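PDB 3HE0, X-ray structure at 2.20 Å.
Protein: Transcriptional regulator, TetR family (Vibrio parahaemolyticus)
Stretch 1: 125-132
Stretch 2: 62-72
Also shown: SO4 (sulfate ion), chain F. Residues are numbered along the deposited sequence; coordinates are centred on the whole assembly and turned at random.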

ATOM      1  N   GLU A 125       9.800 -14.195   5.773  1.00 42.76           N
ATOM      2  CA  GLU A 125      10.338 -15.413   5.125  1.00 43.40           C
ATOM      3  C   GLU A 125       9.291 -16.516   4.938  1.00 43.33           C
ATOM      4  O   GLU A 125       9.225 -17.136   3.874  1.00 43.34           O
ATOM      5  CB  GLU A 125      11.577 -15.957   5.866  1.00 44.01           C
ATOM      6  CG  GLU A 125      12.553 -16.774   4.966  1.00 46.17           C
ATOM      7  CD  GLU A 125      13.976 -16.958   5.571  1.00 49.80           C
ATOM      8  OE1 GLU A 125      14.252 -18.038   6.166  1.00 51.60           O
ATOM      9  OE2 GLU A 125      14.827 -16.034   5.439  1.00 51.37           O
ATOM     10  N   LEU A 126       8.460 -16.749   5.954  1.00 43.27           N
ATOM     11  CA  LEU A 126       7.390 -17.759   5.846  1.00 43.26           C
ATOM     12  C   LEU A 126       6.367 -17.375   4.767  1.00 43.40           C
ATOM     13  O   LEU A 126       5.872 -18.225   4.027  1.00 43.45           O
ATOM     14  CB  LEU A 126       6.690 -17.995   7.203  1.00 42.93           C
ATOM     15  CG  LEU A 126       7.449 -18.828   8.259  1.00 42.13           C
ATOM     16  CD1 LEU A 126       6.648 -18.942   9.545  1.00 40.20           C
ATOM     17  CD2 LEU A 126       7.814 -20.225   7.745  1.00 40.53           C
ATOM     18  N   GLU A 127       6.077 -16.092   4.658  1.00 43.38           N
ATOM     19  CA  GLU A 127       5.104 -15.633   3.655  1.00 43.91           C
ATOM     20  C   GLU A 127       5.607 -15.773   2.205  1.00 43.69           C
ATOM     21  O   GLU A 127       4.828 -16.088   1.303  1.00 43.74           O
ATOM     22  CB  GLU A 127       4.654 -14.198   3.968  1.00 43.83           C
ATOM     23  CG  GLU A 127       3.903 -14.127   5.316  1.00 44.63           C
ATOM     24  CD  GLU A 127       3.478 -12.719   5.729  1.00 46.07           C
ATOM     25  OE1 GLU A 127       3.860 -11.746   5.036  1.00 43.67           O
ATOM     26  OE2 GLU A 127       2.739 -12.597   6.752  1.00 48.79           O
ATOM     27  N   ARG A 128       6.909 -15.592   1.983  1.00 43.60           N
ATOM     28  CA  ARG A 128       7.454 -15.668   0.625  1.00 43.19           C
ATOM     29  C   ARG A 128       7.245 -17.067   0.051  1.00 42.17           C
ATOM     30  O   ARG A 128       6.693 -17.219  -1.038  1.00 42.78           O
ATOM     31  CB  ARG A 128       8.930 -15.283   0.593  1.00 43.43           C
ATOM     32  CG  ARG A 128       9.327 -14.503  -0.646  1.00 45.24           C
ATOM     33  CD  ARG A 128       9.790 -15.422  -1.761  1.00 47.35           C
ATOM     34  NE  ARG A 128      10.071 -14.718  -3.018  1.00 47.84           N
ATOM     35  CZ  ARG A 128      11.207 -14.080  -3.314  1.00 49.25           C
ATOM     36  NH1 ARG A 128      11.344 -13.509  -4.504  1.00 49.39           N
ATOM     37  NH2 ARG A 128      12.207 -14.001  -2.442  1.00 49.68           N
ATOM     38  N   LYS A 129       7.638 -18.083   0.808  1.00 40.32           N
ATOM     39  CA  LYS A 129       7.399 -19.477   0.418  1.00 39.25           C
ATOM     40  C   LYS A 129       5.988 -19.771  -0.140  1.00 37.46           C
ATOM     41  O   LYS A 129       5.823 -20.647  -0.992  1.00 37.23           O
ATOM     42  CB  LYS A 129       7.688 -20.403   1.605  1.00 39.70           C
ATOM     43  CG  LYS A 129       9.157 -20.424   1.993  1.00 40.97           C
ATOM     44  CD  LYS A 129       9.455 -21.375   3.143  1.00 42.19           C
ATOM     45  CE  LYS A 129      10.944 -21.328   3.490  1.00 42.82           C
ATOM     46  NZ  LYS A 129      11.407 -22.542   4.211  1.00 42.73           N
HETATM   47  N   MSE A 130       4.982 -19.030   0.315  1.00 35.62           N
HETATM   48  CA  MSE A 130       3.597 -19.244  -0.125  1.00 34.07           C
HETATM   49  C   MSE A 130       3.289 -18.819  -1.573  1.00 32.12           C
HETATM   50  O   MSE A 130       2.269 -19.208  -2.112  1.00 31.47           O
HETATM   51  CB  MSE A 130       2.643 -18.512   0.814  1.00 34.38           C
HETATM   52  CG  MSE A 130       2.788 -18.883   2.270  1.00 36.42           C
HETATM   53 SE   MSE A 130       1.781 -17.726   3.488  1.00 41.73          SE
HETATM   54  CE  MSE A 130       2.435 -18.420   5.207  1.00 35.44           C
ATOM     55  N   PHE A 131       4.149 -18.026  -2.201  1.00 30.50           N
ATOM     56  CA  PHE A 131       3.892 -17.517  -3.563  1.00 29.16           C
ATOM     57  C   PHE A 131       4.709 -18.263  -4.622  1.00 28.41           C
ATOM     58  O   PHE A 131       5.309 -17.656  -5.505  1.00 27.68           O
ATOM     59  CB  PHE A 131       4.159 -16.000  -3.610  1.00 29.23           C
ATOM     60  CG  PHE A 131       3.180 -15.212  -2.805  1.00 28.38           C
ATOM     61  CD1 PHE A 131       1.974 -14.815  -3.354  1.00 28.24           C
ATOM     62  CD2 PHE A 131       3.423 -14.928  -1.474  1.00 29.93           C
ATOM     63  CE1 PHE A 131       1.023 -14.124  -2.590  1.00 28.67           C
ATOM     64  CE2 PHE A 131       2.472 -14.233  -0.697  1.00 29.74           C
ATOM     65  CZ  PHE A 131       1.277 -13.829  -1.272  1.00 30.19           C
ATOM     66  N   ALA A 132       4.721 -19.596  -4.525  1.00 27.54           N
ATOM     67  CA  ALA A 132       5.591 -20.418  -5.364  1.00 26.98           C
ATOM     68  C   ALA A 132       5.299 -20.269  -6.857  1.00 26.57           C
ATOM     69  O   ALA A 132       6.229 -20.251  -7.672  1.00 25.68           O
ATOM     70  CB  ALA A 132       5.530 -21.920  -4.924  1.00 26.70           C
TER
HETATM   71  S   SO4 F 196       7.687 -12.611  -4.886  1.00116.68           S
HETATM   72  O1  SO4 F 196       6.372 -11.965  -4.753  1.00116.45           O
HETATM   73  O2  SO4 F 196       8.740 -11.639  -5.166  1.00116.68           O
HETATM   74  O3  SO4 F 196       7.978 -13.286  -3.624  1.00117.25           O
HETATM   75  O4  SO4 F 196       7.685 -13.579  -5.983  1.00116.65           O
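Stretch 2 (62-72) VRLNVAKRIAS

Stretch 2 is helical from Val62 to Ser72, part of a longer helix that extends beyond both ends of the segment. Its backbone follows the regular i to i+4 pattern, as in the bonds from Val66 N to Val62 O (2.8 Å) and from Ala71 N to Ala67 O (2.9 Å). It lies alongside the helical part of stretch 1, running in nearly the same direction: the N-to-C axes enclose 21°, with a signed crossing angle of -21°, and approach to 9.6 Å. The backbones come closer locally where stretch 2 presents alanine. Ala67 CA is 6.0 Å from Glu127 CA, and one turn further on Ala71 CA is 5.7 Å from Phe131 CA, so the register advances by four residues on each side. Together the two segments bury 450 Å², without a hydrogen bond between them; the contact rests on packing.

Met130, a selenomethionine, is covered most extensively. Its CA-to-CB bond points toward stretch 2, and its m, t, t side chain reaches back along the helix, touching successive turns. At its base, Met130 CB lies 3.7 Å from Ala71 CB, while Met130 O is 3.4 Å from the same methyl carbon. Further out, Met130 SE rests 3.7 Å from Ala67 CB and 3.5 Å from Lys68 N. That amide is already engaged within its own helix, Lys68 N donating to Leu64 O at 3.0 Å, so the selenium packs against a backbone whose polar groups are paired. The terminal methyl then reaches Leu64, with Met130 CE 3.7 Å from Leu64 O and 4.4 Å from Leu64 CD2.

Leu64 has the largest covered area in stretch 2. Its CA-to-CB bond points sideways, but its m, t side chain brings the end nearer to stretch 1. Leu64 CD1 meets Leu126 CD1 at 4.0 Å, and Leu64 CD2 lies 4.1 Å from Glu127 CG, extending the apolar contact toward the N-terminal part of both segments. The aliphatic portion of Glu127 also packs closely on Ala67, with Glu127 CG 3.4 Å from Ala67 CB. Here the small alanine side chain points directly toward stretch 1 and permits close approach of the backbones.

Ala71 occupies the corresponding position one turn later. Phe131, at the N-cap position before the next helix, has phi/psi of -103/46° and a CA-to-CB bond directed sideways; chi1 of -67° and chi2 of -86° bring its ring onto the alanine. Ala71 CB lies over one face, 3.8 Å from the centroid of the Phe131 ring and 16° off the ring normal, in a CH-pi contact. Phe131 CE1 also approaches Ala71 CA to 3.4 Å. At the ring edge, Phe131 CZ is 4.2 Å from Ile70 CG2, so the aromatic side chain contacts two consecutive residues. Asn65, Arg69 and Ser72, by contrast, direct their CA-to-CB bonds away and make no contact with stretch 1.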

ATOM      1  N   VAL A  62      -2.570 -14.916  12.939  1.00 25.18           N
ATOM      2  CA  VAL A  62      -3.442 -14.170  12.042  1.00 25.68           C
ATOM      3  C   VAL A  62      -2.647 -13.703  10.791  1.00 25.98           C
ATOM      4  O   VAL A  62      -3.031 -13.985   9.663  1.00 24.37           O
ATOM      5  CB  VAL A  62      -4.158 -12.995  12.781  1.00 25.61           C
ATOM      6  CG1 VAL A  62      -4.666 -11.950  11.802  1.00 25.31           C
ATOM      7  CG2 VAL A  62      -5.312 -13.538  13.631  1.00 24.96           C
ATOM      8  N   ARG A  63      -1.511 -13.047  11.003  1.00 27.44           N
ATOM      9  CA  ARG A  63      -0.695 -12.582   9.850  1.00 28.60           C
ATOM     10  C   ARG A  63      -0.397 -13.731   8.914  1.00 28.30           C
ATOM     11  O   ARG A  63      -0.532 -13.590   7.694  1.00 27.85           O
ATOM     12  CB  ARG A  63       0.619 -11.944  10.280  1.00 29.14           C
ATOM     13  CG  ARG A  63       0.450 -10.692  11.131  1.00 31.93           C
ATOM     14  CD  ARG A  63       1.799 -10.138  11.599  1.00 35.44           C
ATOM     15  NE  ARG A  63       1.591  -9.175  12.685  1.00 38.00           N
ATOM     16  CZ  ARG A  63       1.791  -9.414  13.988  1.00 39.89           C
ATOM     17  NH1 ARG A  63       2.277 -10.586  14.434  1.00 39.99           N
ATOM     18  NH2 ARG A  63       1.520  -8.452  14.864  1.00 40.47           N
ATOM     19  N   LEU A  64      -0.000 -14.878   9.473  1.00 28.10           N
ATOM     20  CA  LEU A  64       0.421 -15.989   8.610  1.00 28.26           C
ATOM     21  C   LEU A  64      -0.767 -16.537   7.876  1.00 28.52           C
ATOM     22  O   LEU A  64      -0.645 -16.927   6.699  1.00 29.56           O
ATOM     23  CB  LEU A  64       1.120 -17.115   9.386  1.00 28.29           C
ATOM     24  CG  LEU A  64       2.482 -16.709   9.972  1.00 29.54           C
ATOM     25  CD1 LEU A  64       3.096 -17.802  10.855  1.00 27.25           C
ATOM     26  CD2 LEU A  64       3.438 -16.245   8.845  1.00 27.63           C
ATOM     27  N   ASN A  65      -1.918 -16.574   8.555  1.00 27.62           N
ATOM     28  CA  ASN A  65      -3.108 -17.127   7.944  1.00 27.53           C
ATOM     29  C   ASN A  65      -3.623 -16.203   6.800  1.00 27.23           C
ATOM     30  O   ASN A  65      -4.022 -16.699   5.717  1.00 25.55           O
ATOM     31  CB  ASN A  65      -4.216 -17.371   9.003  1.00 27.59           C
ATOM     32  CG  ASN A  65      -5.520 -17.869   8.382  1.00 26.26           C
ATOM     33  OD1 ASN A  65      -5.577 -18.971   7.860  1.00 30.67           O
ATOM     34  ND2 ASN A  65      -6.559 -17.072   8.450  1.00 24.65           N
ATOM     35  N   VAL A  66      -3.606 -14.887   7.048  1.00 26.93           N
ATOM     36  CA  VAL A  66      -3.972 -13.903   6.002  1.00 28.28           C
ATOM     37  C   VAL A  66      -3.037 -14.001   4.755  1.00 28.97           C
ATOM     38  O   VAL A  66      -3.483 -14.114   3.616  1.00 30.21           O
ATOM     39  CB  VAL A  66      -3.977 -12.482   6.570  1.00 28.48           C
ATOM     40  CG1 VAL A  66      -3.939 -11.440   5.419  1.00 28.18           C
ATOM     41  CG2 VAL A  66      -5.209 -12.284   7.482  1.00 26.34           C
ATOM     42  N   ALA A  67      -1.748 -14.057   4.994  1.00 29.48           N
ATOM     43  CA  ALA A  67      -0.775 -14.287   3.911  1.00 30.67           C
ATOM     44  C   ALA A  67      -1.093 -15.581   3.124  1.00 31.16           C
ATOM     45  O   ALA A  67      -1.006 -15.629   1.886  1.00 30.92           O
ATOM     46  CB  ALA A  67       0.652 -14.325   4.472  1.00 29.64           C
ATOM     47  N   LYS A  68      -1.505 -16.624   3.821  1.00 31.56           N
ATOM     48  CA  LYS A  68      -1.747 -17.890   3.122  1.00 31.42           C
ATOM     49  C   LYS A  68      -2.969 -17.769   2.224  1.00 31.11           C
ATOM     50  O   LYS A  68      -3.011 -18.290   1.107  1.00 30.58           O
ATOM     51  CB  LYS A  68      -1.904 -19.036   4.128  1.00 31.97           C
ATOM     52  CG  LYS A  68      -2.226 -20.436   3.501  1.00 34.86           C
ATOM     53  CD  LYS A  68      -1.357 -20.758   2.231  1.00 40.76           C
ATOM     54  CE  LYS A  68      -0.762 -22.189   2.241  1.00 43.55           C
ATOM     55  NZ  LYS A  68      -1.799 -23.265   2.519  1.00 45.70           N
ATOM     56  N   ARG A  69      -3.982 -17.074   2.709  1.00 31.25           N
ATOM     57  CA  ARG A  69      -5.199 -16.922   1.946  1.00 31.17           C
ATOM     58  C   ARG A  69      -4.972 -16.032   0.718  1.00 30.97           C
ATOM     59  O   ARG A  69      -5.420 -16.353  -0.382  1.00 30.19           O
ATOM     60  CB  ARG A  69      -6.290 -16.350   2.850  1.00 31.89           C
ATOM     61  CG  ARG A  69      -6.705 -17.319   3.986  1.00 34.11           C
ATOM     62  CD  ARG A  69      -8.160 -17.311   4.156  1.00 38.13           C
ATOM     63  NE  ARG A  69      -8.590 -16.234   5.026  1.00 41.38           N
ATOM     64  CZ  ARG A  69      -9.649 -15.453   4.827  1.00 43.47           C
ATOM     65  NH1 ARG A  69      -9.928 -14.534   5.738  1.00 44.31           N
ATOM     66  NH2 ARG A  69     -10.406 -15.541   3.729  1.00 45.43           N
ATOM     67  N   ILE A  70      -4.245 -14.936   0.922  1.00 31.19           N
ATOM     68  CA  ILE A  70      -3.889 -14.048  -0.175  1.00 31.29           C
ATOM     69  C   ILE A  70      -3.145 -14.869  -1.240  1.00 31.72           C
ATOM     70  O   ILE A  70      -3.563 -14.879  -2.408  1.00 31.64           O
ATOM     71  CB  ILE A  70      -3.105 -12.836   0.319  1.00 31.13           C
ATOM     72  CG1 ILE A  70      -4.040 -11.950   1.136  1.00 28.50           C
ATOM     73  CG2 ILE A  70      -2.533 -12.023  -0.873  1.00 31.44           C
ATOM     74  CD1 ILE A  70      -3.317 -10.885   1.956  1.00 29.20           C
ATOM     75  N   ALA A  71      -2.150 -15.650  -0.824  1.00 32.09           N
ATOM     76  CA  ALA A  71      -1.362 -16.457  -1.775  1.00 32.73           C
ATOM     77  C   ALA A  71      -2.223 -17.401  -2.594  1.00 33.49           C
ATOM     78  O   ALA A  71      -2.047 -17.501  -3.824  1.00 33.62           O
ATOM     79  CB  ALA A  71      -0.236 -17.215  -1.074  1.00 32.34           C
ATOM     80  N   SER A  72      -3.179 -18.080  -1.956  1.00 34.10           N
ATOM     81  CA  SER A  72      -4.075 -18.918  -2.733  1.00 34.61           C
ATOM     82  C   SER A  72      -5.084 -18.102  -3.552  1.00 34.33           C
ATOM     83  O   SER A  72      -5.462 -18.532  -4.641  1.00 34.59           O
ATOM     84  CB  SER A  72      -4.776 -19.990  -1.884  1.00 35.14           C
ATOM     85  OG  SER A  72      -4.896 -19.561  -0.549  1.00 38.29           O
TER